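Local coordinates for protein cyclin homolog (Herpesvirus saimiri, PDB 2F2C) that binds the human cell-cycle kinase CDK6 as a viral D-type cyclin, and may contribute to the transformation and rapid proliferation of latently infected T cells, at residues Ile54-His60 / Tyr249-Leu254; Phe66-Val72 / Arg109-Met114; Lys96-Ala100 / Glu131-Glu136; Cys101-Lys107 / Glu136-Leu140. All blocks are in the same frame, centred on the assembly; numbering follows the deposited sequence.

Three of the four contacts lie wholly within the N-terminal cyclin domain, and helix 94-109 ties them together. Contacts 3 and 4 are successive parts of one helix crossing, 94-109 over 129-142; their centres are 7 Å apart and they share E136. Contact 2 begins at the end of helix 94-109, its centre 13 Å from that of contact 4, and a probable hydrogen bond from M114 N to S106 OG (2.9 Å) joins the two. Contact 1 brings the C-terminal tail back to helix 49-65, where M59 packs on V102. Contacts 2, 3 and 4 all include residues that touch the CDK6 chain; in contact 1 no residue does.

Contact 1: Ile54-His60 / Tyr249-Leu254; sequences ILLTWMH and YDLEIL
The last six residues of the chain, Y249-L254, lie along one flank of helical segment 54-60, burying 384 Å². Y249 and D250 are extended; D250 OD1 accepts from E252 N (3.3 Å) in an Asx turn that leads into the 3-10 turn 251-253. I54 faces L254 (CA-CA 5.6 Å) and T57 faces L251 (7.1 Å). L254 (m,t) brings CD2 to 3.4 Å from I54 O and 3.8 Å from W58 CB. I253, with chi1 p, points its CB at the helix and sets CD1 3.8 Å from I54 CG1 and 3.5 Å from T57 OG1. With OG1 bonded to T53 O, T57 (m) turns CG2 to L254 CD2 (3.7 Å) and L251 CD2 (4.1 Å). Y249 CE1 lies 4.0 Å from H60 CD2 (both chi1 t), the rings oblique at 65°. Through I54 and W58 the tail packs on the helix that probably corresponds to the MRAIL-bearing one of cellular cyclins. Between these two segments, branched aliphatic chains make the packing van der Waals.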
loop_
_atom_site.group_PDB
_atom_site.type_symbol
_atom_site.label_atom_id
_atom_site.label_comp_id
_atom_site.label_asym_id
_atom_site.label_seq_id
_atom_site.Cartn_x
_atom_site.Cartn_y
_atom_site.Cartn_z
ATOM N N ILE A 54 6.017 1.425 29.032
ATOM C CA ILE A 54 7.127 0.471 29.043
ATOM C C ILE A 54 7.118 -0.402 27.755
ATOM O O ILE A 54 8.133 -0.524 27.064
ATOM C CB ILE A 54 7.091 -0.367 30.351
ATOM C CG1 ILE A 54 7.423 0.532 31.564
ATOM C CG2 ILE A 54 8.083 -1.499 30.295
ATOM C CD1 ILE A 54 6.809 0.111 32.901
ATOM N N LEU A 55 5.957 -0.956 27.413
ATOM C CA LEU A 55 5.840 -1.880 26.306
ATOM C C LEU A 55 6.122 -1.206 24.979
ATOM O O LEU A 55 6.748 -1.792 24.094
ATOM C CB LEU A 55 4.453 -2.483 26.287
ATOM C CG LEU A 55 4.086 -3.269 25.042
ATOM C CD1 LEU A 55 4.799 -4.609 25.032
ATOM C CD2 LEU A 55 2.563 -3.433 25.001
ATOM N N LEU A 56 5.656 0.028 24.836
ATOM C CA LEU A 56 5.916 0.778 23.621
ATOM C C LEU A 56 7.374 1.218 23.543
ATOM O O LEU A 56 7.905 1.376 22.443
ATOM C CB LEU A 56 4.971 1.968 23.495
ATOM C CG LEU A 56 3.498 1.654 23.209
ATOM C CD1 LEU A 56 2.755 2.958 22.952
ATOM C CD2 LEU A 56 3.340 0.706 22.004
ATOM N N THR A 57 8.016 1.401 24.704
ATOM C CA THR A 57 9.454 1.677 24.783
ATOM C C THR A 57 10.241 0.478 24.277
ATOM O O THR A 57 11.200 0.625 23.540
ATOM C CB THR A 57 9.857 2.037 26.214
ATOM O OG1 THR A 57 9.372 3.348 26.519
ATOM C CG2 THR A 57 11.344 2.206 26.331
ATOM N N TRP A 58 9.820 -0.714 24.649
ATOM C CA TRP A 58 10.454 -1.903 24.137
ATOM C C TRP A 58 10.150 -2.076 22.642
ATOM O O TRP A 58 11.066 -2.250 21.836
ATOM C CB TRP A 58 9.998 -3.101 24.950
ATOM C CG TRP A 58 10.537 -4.416 24.509
ATOM C CD1 TRP A 58 11.818 -4.877 24.651
ATOM C CD2 TRP A 58 9.802 -5.469 23.896
ATOM N NE1 TRP A 58 11.925 -6.152 24.150
ATOM C CE2 TRP A 58 10.699 -6.539 23.676
ATOM C CE3 TRP A 58 8.469 -5.623 23.507
ATOM C CZ2 TRP A 58 10.304 -7.737 23.080
ATOM C CZ3 TRP A 58 8.075 -6.806 22.905
ATOM C CH2 TRP A 58 8.987 -7.851 22.699
ATOM N N MET A 59 8.875 -2.016 22.260
ATOM C CA MET A 59 8.489 -2.152 20.850
ATOM C C MET A 59 9.288 -1.169 19.956
ATOM O O MET A 59 9.788 -1.531 18.873
ATOM C CB MET A 59 6.984 -1.934 20.705
ATOM C CG MET A 59 6.105 -2.981 21.415
ATOM S SD MET A 59 4.308 -2.605 21.307
ATOM C CE MET A 59 4.055 -2.446 19.520
ATOM N N HIS A 60 9.425 0.066 20.451
ATOM C CA HIS A 60 10.263 1.065 19.809
ATOM C C HIS A 60 11.725 0.635 19.675
ATOM O O HIS A 60 12.298 0.682 18.575
ATOM C CB HIS A 60 10.193 2.408 20.522
ATOM C CG HIS A 60 10.976 3.476 19.832
ATOM N ND1 HIS A 60 10.425 4.303 18.878
ATOM C CD2 HIS A 60 12.283 3.826 19.925
ATOM C CE1 HIS A 60 11.351 5.130 18.424
ATOM N NE2 HIS A 60 12.487 4.859 19.042
ATOM N N TYR A 249 11.332 10.306 26.644
ATOM C CA TYR A 249 11.916 9.032 26.262
ATOM C C TYR A 249 13.073 8.624 27.185
ATOM O O TYR A 249 13.925 9.457 27.542
ATOM C CB TYR A 249 12.373 9.124 24.809
ATOM C CG TYR A 249 13.092 7.909 24.322
ATOM C CD1 TYR A 249 12.386 6.781 23.900
ATOM C CD2 TYR A 249 14.485 7.874 24.287
ATOM C CE1 TYR A 249 13.053 5.645 23.458
ATOM C CE2 TYR A 249 15.155 6.754 23.841
ATOM C CZ TYR A 249 14.432 5.643 23.428
ATOM O OH TYR A 249 15.105 4.529 22.988
ATOM N N ASP A 250 13.104 7.350 27.575
ATOM C CA ASP A 250 14.004 6.900 28.655
ATOM C C ASP A 250 14.100 5.363 28.696
ATOM O O ASP A 250 13.162 4.689 29.124
ATOM C CB ASP A 250 13.520 7.457 30.015
ATOM C CG ASP A 250 14.623 7.470 31.107
ATOM O OD1 ASP A 250 15.725 6.896 30.907
ATOM O OD2 ASP A 250 14.466 8.042 32.221
ATOM N N LEU A 251 15.233 4.808 28.259
ATOM C CA LEU A 251 15.418 3.352 28.299
ATOM C C LEU A 251 15.503 2.822 29.735
ATOM O O LEU A 251 15.136 1.682 29.997
ATOM C CB LEU A 251 16.616 2.900 27.449
ATOM C CG LEU A 251 16.403 3.038 25.933
ATOM C CD1 LEU A 251 17.695 2.904 25.132
ATOM C CD2 LEU A 251 15.361 2.057 25.414
ATOM N N GLU A 252 15.949 3.659 30.664
ATOM C CA GLU A 252 15.979 3.291 32.075
ATOM C C GLU A 252 14.679 2.643 32.567
ATOM O O GLU A 252 14.711 1.839 33.492
ATOM C CB GLU A 252 16.335 4.502 32.949
ATOM C CG GLU A 252 17.804 4.912 32.898
ATOM C CD GLU A 252 18.064 6.313 33.452
ATOM O OE1 GLU A 252 17.306 7.252 33.098
ATOM O OE2 GLU A 252 19.032 6.494 34.240
ATOM N N ILE A 253 13.553 2.973 31.932
ATOM C CA ILE A 253 12.210 2.551 32.410
ATOM C C ILE A 253 11.821 1.080 32.171
ATOM O O ILE A 253 10.895 0.582 32.815
ATOM C CB ILE A 253 11.065 3.472 31.851
ATOM C CG1 ILE A 253 10.728 3.105 30.403
ATOM C CG2 ILE A 253 11.372 4.978 32.062
ATOM C CD1 ILE A 253 9.332 3.476 30.003
ATOM N N LEU A 254 12.500 0.407 31.242
ATOM C CA LEU A 254 12.201 -0.995 30.925
ATOM C C LEU A 254 12.505 -1.931 32.092
ATOM O O LEU A 254 13.589 -2.525 32.194
ATOM C CB LEU A 254 12.974 -1.453 29.694
ATOM C CG LEU A 254 12.656 -0.678 28.442
ATOM C CD1 LEU A 254 13.726 -0.937 27.432
ATOM C CD2 LEU A 254 11.313 -1.127 27.934
ATOM O OXT LEU A 254 11.652 -2.115 32.967
#

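Contact 2: Phe66-Val72 / Arg109-Met114; sequences FELDKSV and RTVKPM
Two irregular connections run side by side: F66-V72, linking helices 49-65 and 72-83, and R109-M114, leaving helix 94-109. E67, with positive phi (65°), ends its helix in a Schellman motif; D69-V72 forms a type I turn, V72 N bonding to D69 O at 3.1 Å. The register pairs V72 with R109 (CA-CA 5.4 Å), D69 with T110 (5.7 Å) and F66 with M114 (8.3 Å); 442 Å² is buried. M114 (t,p,p) gives up most surface. Its flexible thioether curls up to the F66 ring in an oblique Met-aromatic contact, M114 SD lying 3.7 Å from F66 CD2 and 4.1 Å from the ring centroid. L68 (m,t) has its CB 4.2 Å from T110 OG1. At the other end R109 (m,m,t) lays its aliphatic stem along the turn, CD 3.2 Å from S71 OG, and NH1 makes a weak hydrogen bond to S71 OG (3.3 Å). Its charge is met chiefly by salt bridges to D154 and E148. Between these ends T110 OG1 accepts from D69 N (3.2 Å) and donates to D69 OD1 (3.2 Å), a double use that suits a hydroxyl. D69 OD2 bonds to the CDK6 backbone, so this junction of cyclin-box loops also faces the kinase. A sulfur-aromatic contact at one end and a directional threonine-aspartate pair in the middle join the two loops without regular secondary structure.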
loop_
_atom_site.group_PDB
_atom_site.type_symbol
_atom_site.label_atom_id
_atom_site.label_comp_id
_atom_site.label_asym_id
_atom_site.label_seq_id
_atom_site.Cartn_x
_atom_site.Cartn_y
_atom_site.Cartn_z
ATOM N N PHE A 66 16.511 -3.085 15.051
ATOM C CA PHE A 66 16.564 -3.903 13.850
ATOM C C PHE A 66 16.468 -3.091 12.571
ATOM O O PHE A 66 16.432 -3.656 11.479
ATOM C CB PHE A 66 15.551 -5.040 13.899
ATOM C CG PHE A 66 15.964 -6.153 14.814
ATOM C CD1 PHE A 66 16.913 -7.096 14.403
ATOM C CD2 PHE A 66 15.435 -6.250 16.096
ATOM C CE1 PHE A 66 17.306 -8.119 15.243
ATOM C CE2 PHE A 66 15.840 -7.279 16.943
ATOM C CZ PHE A 66 16.769 -8.210 16.510
ATOM N N GLU A 67 16.455 -1.765 12.722
ATOM C CA GLU A 67 16.511 -0.820 11.591
ATOM C C GLU A 67 15.297 -0.867 10.647
ATOM O O GLU A 67 15.428 -0.660 9.449
ATOM C CB GLU A 67 17.834 -0.962 10.803
ATOM C CG GLU A 67 18.934 -0.005 11.240
ATOM C CD GLU A 67 20.302 -0.377 10.680
ATOM O OE1 GLU A 67 20.381 -1.015 9.595
ATOM O OE2 GLU A 67 21.325 -0.038 11.322
ATOM N N LEU A 68 14.115 -1.107 11.201
ATOM C CA LEU A 68 12.891 -1.140 10.385
ATOM C C LEU A 68 12.454 0.238 9.867
ATOM O O LEU A 68 12.695 1.279 10.502
ATOM C CB LEU A 68 11.732 -1.821 11.127
ATOM C CG LEU A 68 12.059 -3.091 11.913
ATOM C CD1 LEU A 68 10.810 -3.566 12.583
ATOM C CD2 LEU A 68 12.608 -4.174 11.018
ATOM N N ASP A 69 11.813 0.223 8.704
ATOM C CA ASP A 69 11.279 1.422 8.090
ATOM C C ASP A 69 10.516 2.234 9.085
ATOM O O ASP A 69 9.829 1.692 9.932
ATOM C CB ASP A 69 10.391 1.048 6.916
ATOM C CG ASP A 69 11.182 0.895 5.631
ATOM O OD1 ASP A 69 11.070 -0.163 4.955
ATOM O OD2 ASP A 69 11.968 1.784 5.221
ATOM N N LYS A 70 10.636 3.546 8.959
ATOM C CA LYS A 70 10.076 4.489 9.917
ATOM C C LYS A 70 8.599 4.302 10.175
ATOM O O LYS A 70 8.078 4.822 11.158
ATOM C CB LYS A 70 10.287 5.925 9.454
ATOM C CG LYS A 70 11.689 6.459 9.620
ATOM C CD LYS A 70 12.094 6.555 11.087
ATOM C CE LYS A 70 13.359 7.351 11.256
ATOM N NZ LYS A 70 14.237 6.967 10.126
ATOM N N SER A 71 7.900 3.552 9.341
ATOM C CA SER A 71 6.467 3.504 9.528
ATOM C C SER A 71 5.929 2.225 10.225
ATOM O O SER A 71 4.744 2.152 10.595
ATOM C CB SER A 71 5.765 3.804 8.216
ATOM O OG SER A 71 5.260 2.605 7.771
ATOM N N VAL A 72 6.798 1.244 10.448
ATOM C CA VAL A 72 6.434 0.047 11.222
ATOM C C VAL A 72 5.956 0.344 12.650
ATOM O O VAL A 72 4.968 -0.231 13.140
ATOM C CB VAL A 72 7.620 -0.910 11.320
ATOM C CG1 VAL A 72 7.236 -2.157 12.121
ATOM C CG2 VAL A 72 8.104 -1.273 9.921
ATOM N N ARG A 109 4.574 -2.904 6.626
ATOM C CA ARG A 109 5.202 -1.642 6.255
ATOM C C ARG A 109 6.714 -1.700 6.030
ATOM O O ARG A 109 7.375 -0.663 6.007
ATOM C CB ARG A 109 4.876 -0.560 7.289
ATOM C CG ARG A 109 3.452 0.028 7.204
ATOM C CD ARG A 109 3.191 0.955 6.005
ATOM N NE ARG A 109 1.868 1.561 6.119
ATOM C CZ ARG A 109 1.630 2.873 6.208
ATOM N NH1 ARG A 109 2.621 3.736 6.181
ATOM N NH2 ARG A 109 0.393 3.330 6.320
ATOM N N THR A 110 7.262 -2.897 5.851
ATOM C CA THR A 110 8.713 -3.055 5.720
ATOM C C THR A 110 9.099 -4.240 4.817
ATOM O O THR A 110 8.337 -5.194 4.643
ATOM C CB THR A 110 9.376 -3.143 7.131
ATOM O OG1 THR A 110 10.570 -2.345 7.175
ATOM C CG2 THR A 110 9.849 -4.561 7.446
ATOM N N VAL A 111 10.284 -4.167 4.235
ATOM C CA VAL A 111 10.613 -5.048 3.120
ATOM C C VAL A 111 11.123 -6.391 3.639
ATOM O O VAL A 111 10.886 -7.430 3.040
ATOM C CB VAL A 111 11.590 -4.363 2.112
ATOM C CG1 VAL A 111 12.838 -3.883 2.813
ATOM C CG2 VAL A 111 11.961 -5.289 1.000
ATOM N N LYS A 112 11.787 -6.354 4.782
ATOM C CA LYS A 112 12.348 -7.541 5.394
ATOM C C LYS A 112 11.721 -7.641 6.782
ATOM O O LYS A 112 12.199 -7.013 7.737
ATOM C CB LYS A 112 13.867 -7.395 5.488
ATOM C CG LYS A 112 14.658 -8.686 5.428
ATOM C CD LYS A 112 14.455 -9.552 6.684
ATOM C CE LYS A 112 15.710 -10.365 7.010
ATOM N NZ LYS A 112 16.208 -11.161 5.815
ATOM N N PRO A 113 10.662 -8.444 6.894
ATOM C CA PRO A 113 9.842 -8.490 8.115
ATOM C C PRO A 113 10.640 -9.006 9.296
ATOM O O PRO A 113 11.698 -9.623 9.115
ATOM C CB PRO A 113 8.755 -9.519 7.792
ATOM C CG PRO A 113 8.883 -9.821 6.329
ATOM C CD PRO A 113 10.231 -9.420 5.876
ATOM N N MET A 114 10.135 -8.758 10.499
ATOM C CA MET A 114 10.677 -9.401 11.691
ATOM C C MET A 114 10.190 -10.855 11.680
ATOM O O MET A 114 9.082 -11.148 11.206
ATOM C CB MET A 114 10.215 -8.664 12.938
ATOM C CG MET A 114 11.132 -8.825 14.132
ATOM S SD MET A 114 12.514 -7.648 14.286
ATOM C CE MET A 114 11.585 -6.125 14.227
#

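Contact 3: Lys96-Ala100 / Glu131-Glu136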
loop_
_atom_site.group_PDB
_atom_site.type_symbol
_atom_site.label_atom_id
_atom_site.label_comp_id
_atom_site.label_asym_id
_atom_site.label_seq_id
_atom_site.Cartn_x
_atom_site.Cartn_y
_atom_site.Cartn_z
ATOM N N LYS A 96 3.613 -10.441 24.918
ATOM C CA LYS A 96 3.241 -11.289 23.790
ATOM C C LYS A 96 2.385 -10.510 22.800
ATOM O O LYS A 96 2.554 -10.622 21.587
ATOM C CB LYS A 96 2.482 -12.514 24.287
ATOM C CG LYS A 96 2.357 -13.637 23.282
ATOM C CD LYS A 96 2.198 -14.978 23.987
ATOM C CE LYS A 96 0.793 -15.204 24.520
ATOM N NZ LYS A 96 -0.075 -15.822 23.487
ATOM N N ILE A 97 1.475 -9.698 23.325
ATOM C CA ILE A 97 0.579 -8.933 22.465
ATOM C C ILE A 97 1.390 -7.960 21.628
ATOM O O ILE A 97 1.279 -7.952 20.395
ATOM C CB ILE A 97 -0.508 -8.194 23.299
ATOM C CG1 ILE A 97 -1.425 -9.218 23.995
ATOM C CG2 ILE A 97 -1.314 -7.259 22.399
ATOM C CD1 ILE A 97 -2.377 -8.643 25.046
ATOM N N GLY A 98 2.215 -7.164 22.310
ATOM C CA GLY A 98 3.003 -6.122 21.671
ATOM C C GLY A 98 4.012 -6.705 20.709
ATOM O O GLY A 98 4.365 -6.079 19.707
ATOM N N ALA A 99 4.483 -7.907 21.027
ATOM C CA ALA A 99 5.392 -8.627 20.153
ATOM C C ALA A 99 4.684 -8.952 18.853
ATOM O O ALA A 99 5.256 -8.769 17.796
ATOM C CB ALA A 99 5.902 -9.899 20.819
ATOM N N ALA A 100 3.439 -9.409 18.927
ATOM C CA ALA A 100 2.719 -9.809 17.721
ATOM C C ALA A 100 2.194 -8.634 16.899
ATOM O O ALA A 100 1.867 -8.798 15.718
ATOM C CB ALA A 100 1.616 -10.767 18.053
ATOM N N GLU A 131 2.808 -20.004 20.314
ATOM C CA GLU A 131 2.142 -19.010 21.149
ATOM C C GLU A 131 2.178 -17.606 20.550
ATOM O O GLU A 131 1.241 -16.832 20.729
ATOM C CB GLU A 131 2.745 -19.001 22.546
ATOM C CG GLU A 131 2.610 -20.332 23.264
ATOM C CD GLU A 131 2.928 -20.239 24.745
ATOM O OE1 GLU A 131 2.953 -21.305 25.409
ATOM O OE2 GLU A 131 3.149 -19.106 25.249
ATOM N N LEU A 132 3.260 -17.278 19.854
ATOM C CA LEU A 132 3.331 -16.025 19.125
ATOM C C LEU A 132 2.382 -16.114 17.924
ATOM O O LEU A 132 1.575 -15.216 17.691
ATOM C CB LEU A 132 4.768 -15.731 18.658
ATOM C CG LEU A 132 5.347 -14.298 18.660
ATOM C CD1 LEU A 132 6.303 -14.054 17.485
ATOM C CD2 LEU A 132 4.274 -13.199 18.694
ATOM N N ILE A 133 2.473 -17.211 17.177
ATOM C CA ILE A 133 1.649 -17.420 15.982
ATOM C C ILE A 133 0.153 -17.376 16.304
ATOM O O ILE A 133 -0.608 -16.709 15.609
ATOM C CB ILE A 133 2.051 -18.738 15.283
ATOM C CG1 ILE A 133 3.468 -18.603 14.712
ATOM C CG2 ILE A 133 1.061 -19.111 14.182
ATOM C CD1 ILE A 133 4.251 -19.923 14.653
ATOM N N ASN A 134 -0.263 -18.060 17.365
ATOM C CA ASN A 134 -1.653 -17.994 17.795
ATOM C C ASN A 134 -2.090 -16.580 18.176
ATOM O O ASN A 134 -3.235 -16.194 17.953
ATOM C CB ASN A 134 -1.929 -18.997 18.918
ATOM C CG ASN A 134 -2.154 -20.404 18.390
ATOM O OD1 ASN A 134 -1.330 -21.296 18.593
ATOM N ND2 ASN A 134 -3.267 -20.604 17.691
ATOM N N GLN A 135 -1.160 -15.804 18.724
ATOM C CA GLN A 135 -1.426 -14.418 19.108
ATOM C C GLN A 135 -1.544 -13.511 17.885
ATOM O O GLN A 135 -2.324 -12.552 17.898
ATOM C CB GLN A 135 -0.346 -13.901 20.069
ATOM C CG GLN A 135 -0.607 -12.516 20.645
ATOM C CD GLN A 135 -1.929 -12.441 21.363
ATOM O OE1 GLN A 135 -2.037 -12.858 22.519
ATOM N NE2 GLN A 135 -2.944 -11.912 20.684
ATOM N N GLU A 136 -0.773 -13.809 16.836
ATOM C CA GLU A 136 -0.922 -13.121 15.545
ATOM C C GLU A 136 -2.283 -13.452 14.942
ATOM O O GLU A 136 -2.948 -12.586 14.374
ATOM C CB GLU A 136 0.185 -13.511 14.563
ATOM C CG GLU A 136 0.249 -12.613 13.336
ATOM C CD GLU A 136 0.865 -13.295 12.127
ATOM O OE1 GLU A 136 0.442 -14.429 11.802
ATOM O OE2 GLU A 136 1.751 -12.688 11.482
#
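Both segments are helical, and their axes cross at -70° with a closest approach of 9.1 Å. The backbones come nearest at A100 and E136, whose CA atoms are 5.4 Å apart, so the helices diverge from there towards K96 and E131. Alanine is the right residue for the tight end: its short side chain points straight at the partner, and A100 CB lies 3.7 Å from L132 CD2, 3.8 Å from Q135 CG and 4.1 Å from E136 N. A99 adds a looser touch, CB to L132 CD2 at 4.2 Å. At the open end a long residue spans the gap. K96 runs out through chi1 and chi2 near trans, then bends at chi3 and chi4 (both p), so that NZ donates to E131 O at 3.2 Å while its CD lies 4.3 Å from E131 CB. Q135 (t,p) fills the space between, its OE1 4.0 Å from I97 CG1. This is ordinary helix-helix packing within the cyclin box, tight only at A100. F127 packs against K96, A99 and L132, and L132 also touches helix 116-119. I97 turns away to meet L80 and Y83 of helix 72-83, which therefore packs on a different side of helix 94-109.

Contact 4: Cys101-Lys107 / Glu136-Leu140; sequences CVLIGSK and EKDIL
Helical segments 101-107 and 136-140 cross steeply, at -74° with axes 10.3 Å apart at closest, and I104 and E136 are the nearest pair (CA-CA 7.1 Å). With backbones so far apart, side chains must fill the interface. I104 (m,t) is the principal bump: it enters a hollow bounded by E136, I139 and L140, with CG1 3.5 Å from E136 CG and CD1 3.7 Å from I139 CG2 and 4.0 Å from L140 CG. I139 (m,t) answers beside it, CD1 reaching C101 SG at 4.0 Å. E136, extended through chi1 and chi2 (both t), lays its CG on I104 and passes L103, whose CD2 is 3.7 Å from E136 OE2. K107 (m,t,t,t) stretches alongside to form a salt bridge, NZ to E136 OE2 2.6 Å. K107 NZ and E136 OE1 also hydrogen-bond to backbone of the CDK6 chain. The buried lysine-glutamate pair between these two helices is the hallmark of the cyclin box at its kinase-binding face.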
loop_
_atom_site.group_PDB
_atom_site.type_symbol
_atom_site.label_atom_id
_atom_site.label_comp_id
_atom_site.label_asym_id
_atom_site.label_seq_id
_atom_site.Cartn_x
_atom_site.Cartn_y
_atom_site.Cartn_z
ATOM N N CYS A 101 2.118 -7.455 17.511
ATOM C CA CYS A 101 1.791 -6.241 16.772
ATOM C C CYS A 101 2.947 -5.827 15.873
ATOM O O CYS A 101 2.756 -5.626 14.673
ATOM C CB CYS A 101 1.390 -5.121 17.713
ATOM S SG CYS A 101 -0.031 -5.605 18.722
ATOM N N VAL A 102 4.149 -5.736 16.429
ATOM C CA VAL A 102 5.352 -5.486 15.632
ATOM C C VAL A 102 5.499 -6.527 14.524
ATOM O O VAL A 102 5.925 -6.200 13.420
ATOM C CB VAL A 102 6.624 -5.465 16.513
ATOM C CG1 VAL A 102 7.882 -5.491 15.671
ATOM C CG2 VAL A 102 6.621 -4.241 17.388
ATOM N N LEU A 103 5.148 -7.781 14.812
ATOM C CA LEU A 103 5.226 -8.812 13.789
ATOM C C LEU A 103 4.289 -8.442 12.635
ATOM O O LEU A 103 4.740 -8.345 11.488
ATOM C CB LEU A 103 4.942 -10.221 14.334
ATOM C CG LEU A 103 5.075 -11.382 13.324
ATOM C CD1 LEU A 103 6.499 -11.568 12.852
ATOM C CD2 LEU A 103 4.581 -12.685 13.900
ATOM N N ILE A 104 3.012 -8.191 12.937
ATOM C CA ILE A 104 2.055 -7.845 11.887
ATOM C C ILE A 104 2.500 -6.583 11.139
ATOM O O ILE A 104 2.522 -6.574 9.893
ATOM C CB ILE A 104 0.594 -7.743 12.443
ATOM C CG1 ILE A 104 0.072 -9.132 12.828
ATOM C CG2 ILE A 104 -0.355 -7.180 11.406
ATOM C CD1 ILE A 104 -1.015 -9.123 13.858
ATOM N N GLY A 105 2.882 -5.557 11.909
ATOM C CA GLY A 105 3.331 -4.256 11.392
ATOM C C GLY A 105 4.504 -4.382 10.443
ATOM O O GLY A 105 4.444 -3.920 9.296
ATOM N N SER A 106 5.557 -5.050 10.894
ATOM C CA SER A 106 6.739 -5.206 10.078
ATOM C C SER A 106 6.390 -5.958 8.797
ATOM O O SER A 106 6.900 -5.653 7.722
ATOM C CB SER A 106 7.821 -5.943 10.849
ATOM O OG SER A 106 7.586 -7.335 10.819
ATOM N N LYS A 107 5.491 -6.925 8.918
ATOM C CA LYS A 107 5.029 -7.668 7.775
ATOM C C LYS A 107 4.320 -6.787 6.761
ATOM O O LYS A 107 4.239 -7.145 5.589
ATOM C CB LYS A 107 4.115 -8.810 8.209
ATOM C CG LYS A 107 4.848 -10.087 8.575
ATOM C CD LYS A 107 3.854 -11.217 8.771
ATOM C CE LYS A 107 4.486 -12.428 9.396
ATOM N NZ LYS A 107 3.441 -13.448 9.613
ATOM N N GLU A 136 -0.773 -13.809 16.836
ATOM C CA GLU A 136 -0.922 -13.121 15.545
ATOM C C GLU A 136 -2.283 -13.452 14.942
ATOM O O GLU A 136 -2.948 -12.586 14.374
ATOM C CB GLU A 136 0.185 -13.511 14.563
ATOM C CG GLU A 136 0.249 -12.613 13.336
ATOM C CD GLU A 136 0.865 -13.295 12.127
ATOM O OE1 GLU A 136 0.442 -14.429 11.802
ATOM O OE2 GLU A 136 1.751 -12.688 11.482
ATOM N N LYS A 137 -2.683 -14.710 15.084
ATOM C CA LYS A 137 -3.942 -15.212 14.546
ATOM C C LYS A 137 -5.144 -14.655 15.308
ATOM O O LYS A 137 -6.177 -14.377 14.708
ATOM C CB LYS A 137 -3.930 -16.730 14.605
ATOM C CG LYS A 137 -5.043 -17.405 13.849
ATOM C CD LYS A 137 -4.569 -18.732 13.228
ATOM C CE LYS A 137 -4.017 -19.723 14.261
ATOM N NZ LYS A 137 -3.086 -20.705 13.626
ATOM N N ASP A 138 -5.000 -14.484 16.624
ATOM C CA ASP A 138 -6.071 -13.931 17.449
ATOM C C ASP A 138 -6.254 -12.425 17.254
ATOM O O ASP A 138 -7.394 -11.949 17.156
ATOM C CB ASP A 138 -5.882 -14.297 18.922
ATOM C CG ASP A 138 -6.425 -15.694 19.259
ATOM O OD1 ASP A 138 -5.892 -16.341 20.193
ATOM O OD2 ASP A 138 -7.378 -16.234 18.650
ATOM N N ILE A 139 -5.143 -11.683 17.185
ATOM C CA ILE A 139 -5.191 -10.250 16.832
ATOM C C ILE A 139 -5.872 -10.007 15.477
ATOM O O ILE A 139 -6.844 -9.250 15.377
ATOM C CB ILE A 139 -3.792 -9.616 16.816
ATOM C CG1 ILE A 139 -3.238 -9.490 18.234
ATOM C CG2 ILE A 139 -3.838 -8.242 16.134
ATOM C CD1 ILE A 139 -1.770 -9.191 18.266
ATOM N N LEU A 140 -5.361 -10.654 14.437
ATOM C CA LEU A 140 -5.897 -10.466 13.110
ATOM C C LEU A 140 -7.410 -10.677 13.052
ATOM O O LEU A 140 -8.141 -9.836 12.531
ATOM C CB LEU A 140 -5.189 -11.385 12.122
ATOM C CG LEU A 140 -3.803 -10.927 11.658
ATOM C CD1 LEU A 140 -3.089 -12.083 10.968
ATOM C CD2 LEU A 140 -3.882 -9.709 10.740
#